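Local coordinates for lumazine-binding protein (Silicibacter pomeroyi DSS-3, PDB 3FKA), which is of unknown function but belongs to the NTF2-like superfamily, many members of which bind small molecules in a cone-shaped pocket, at residues Ile33-Ala38 and Arg111-Val116. Numbering follows the deposited sequence.
With EDO (1,2-ethanediol), chain R.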
# COMPACT_ATOMS: atom_id res chain seq x y z
N ILE B 33 -4.93 -21.99 -8.91
CA ILE B 33 -4.53 -20.71 -8.25
C ILE B 33 -5.40 -20.12 -7.13
O ILE B 33 -4.95 -19.20 -6.42
CB ILE B 33 -4.25 -19.64 -9.33
CG1 ILE B 33 -5.52 -19.13 -10.03
CG2 ILE B 33 -3.17 -20.23 -10.30
CD1 ILE B 33 -5.24 -18.05 -11.06
N PHE B 34 -6.63 -20.62 -7.04
CA PHE B 34 -7.58 -20.22 -6.00
C PHE B 34 -7.85 -21.42 -5.11
O PHE B 34 -8.09 -22.54 -5.61
CB PHE B 34 -8.94 -19.80 -6.57
CG PHE B 34 -8.97 -18.42 -7.17
CD1 PHE B 34 -8.74 -18.22 -8.52
CD2 PHE B 34 -9.27 -17.33 -6.38
CE1 PHE B 34 -8.77 -16.96 -9.07
CE2 PHE B 34 -9.31 -16.05 -6.94
CZ PHE B 34 -9.07 -15.87 -8.28
N PHE B 35 -7.80 -21.20 -3.79
CA PHE B 35 -8.15 -22.21 -2.82
C PHE B 35 -9.60 -22.64 -3.03
O PHE B 35 -10.44 -21.84 -3.48
CB PHE B 35 -8.02 -21.69 -1.38
CG PHE B 35 -6.62 -21.73 -0.84
CD1 PHE B 35 -6.13 -22.92 -0.31
CD2 PHE B 35 -5.79 -20.62 -0.82
CE1 PHE B 35 -4.84 -23.01 0.24
CE2 PHE B 35 -4.49 -20.71 -0.26
CZ PHE B 35 -4.02 -21.91 0.24
N GLY B 36 -9.90 -23.89 -2.70
CA GLY B 36 -11.26 -24.42 -2.80
C GLY B 36 -12.32 -23.57 -2.14
O GLY B 36 -13.38 -23.38 -2.70
N LYS B 37 -11.99 -23.03 -0.96
CA LYS B 37 -12.89 -22.19 -0.18
C LYS B 37 -12.71 -20.68 -0.43
O LYS B 37 -13.23 -19.86 0.33
CB LYS B 37 -12.72 -22.50 1.32
CG LYS B 37 -13.08 -23.90 1.74
CD LYS B 37 -12.93 -24.01 3.26
CE LYS B 37 -13.18 -25.39 3.74
NZ LYS B 37 -12.97 -25.53 5.23
N ALA B 38 -12.06 -20.30 -1.54
CA ALA B 38 -11.87 -18.90 -1.88
C ALA B 38 -13.20 -18.25 -2.24
O ALA B 38 -14.14 -18.92 -2.69
CB ALA B 38 -10.92 -18.74 -3.04
N ARG B 111 -1.11 -18.85 -3.35
CA ARG B 111 -2.43 -19.26 -3.81
C ARG B 111 -3.44 -18.26 -3.25
O ARG B 111 -3.33 -17.83 -2.10
CB ARG B 111 -2.71 -20.70 -3.40
CG ARG B 111 -3.84 -21.36 -4.14
CD ARG B 111 -3.96 -22.80 -3.70
NE ARG B 111 -4.96 -23.49 -4.50
CZ ARG B 111 -5.57 -24.61 -4.15
NH1 ARG B 111 -5.38 -25.18 -2.97
NH2 ARG B 111 -6.47 -25.13 -4.99
N ILE B 112 -4.42 -17.91 -4.06
CA ILE B 112 -5.38 -16.85 -3.72
C ILE B 112 -6.46 -17.32 -2.74
O ILE B 112 -7.15 -18.32 -2.96
CB ILE B 112 -6.02 -16.26 -4.97
CG1 ILE B 112 -4.96 -15.74 -5.95
CG2 ILE B 112 -6.98 -15.14 -4.54
CD1 ILE B 112 -5.53 -15.39 -7.36
N VAL B 113 -6.60 -16.55 -1.67
CA VAL B 113 -7.55 -16.81 -0.60
C VAL B 113 -8.89 -16.11 -0.88
O VAL B 113 -9.95 -16.70 -0.66
CB VAL B 113 -6.98 -16.39 0.77
CG1 VAL B 113 -8.05 -16.51 1.90
CG2 VAL B 113 -5.74 -17.22 1.08
N SER B 114 -8.83 -14.87 -1.36
CA SER B 114 -10.03 -14.11 -1.63
C SER B 114 -9.75 -12.97 -2.57
O SER B 114 -8.61 -12.51 -2.68
CB SER B 114 -10.60 -13.53 -0.32
OG SER B 114 -11.81 -12.80 -0.55
N LYS B 115 -10.81 -12.54 -3.22
CA LYS B 115 -10.76 -11.41 -4.13
C LYS B 115 -11.98 -10.53 -3.89
O LYS B 115 -13.09 -11.02 -3.91
CB LYS B 115 -10.83 -11.85 -5.59
CG LYS B 115 -10.62 -10.69 -6.62
CD LYS B 115 -11.32 -10.96 -7.95
CE LYS B 115 -11.01 -12.33 -8.54
NZ LYS B 115 -11.76 -12.52 -9.81
N VAL B 116 -11.75 -9.24 -3.61
CA VAL B 116 -12.86 -8.27 -3.49
C VAL B 116 -12.62 -7.35 -4.67
O VAL B 116 -11.46 -7.15 -5.07
CB VAL B 116 -13.01 -7.48 -2.17
CG1 VAL B 116 -13.33 -8.43 -1.01
CG2 VAL B 116 -11.79 -6.63 -1.88
C1 EDO R . -8.61 -25.56 2.20
O1 EDO R . -7.52 -26.00 1.36
C2 EDO R . -9.13 -24.20 1.75
O2 EDO R . -9.94 -24.29 0.58
O HOH W 1 -8.14 -26.17 -1.81
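Where helix 27-33 ends, two nearly straight hydrogen bonds join the chain in parallel to strand 109-119: Ile112 N gives to Ile33 O (2.7 Å), and Phe35 N gives to Ile112 O (3.1 Å), so that Ile112 bonds to the residues on either side of Phe34, the pattern of a parallel bridge. The tight half lies on the face carrying Phe34 and Ile112, whose side chains run side by side. Ile112 CD1 sits over the Phe34 ring, offset toward its rim, 3.9 Å from the centroid, while Ile112 CG2 touches Phe34 CE2 at 3.5 Å. Next along the strand, Arg111 is extended from CG to NE and lays CD squarely over the centre of the Phe35 ring, a CH-pi contact. Its guanidinium, tilted 40° to that ring, lies with one face over Phe35 CA, and NH2 bonds to Glu31 O in the helix's last turn. The outer side is looser: the type I turn from Phe35 to Ala38 exposes Gly36 and Lys37, a water links Gly36 N and, weakly, Arg111 NH1, and O2 of an ethanediol, probably from the crystallisation liquor, accepts from Lys37 N. Such a helix-to-sheet junction belongs to the NTF2-like alpha+beta cone, its helices packed against a strongly curved sheet.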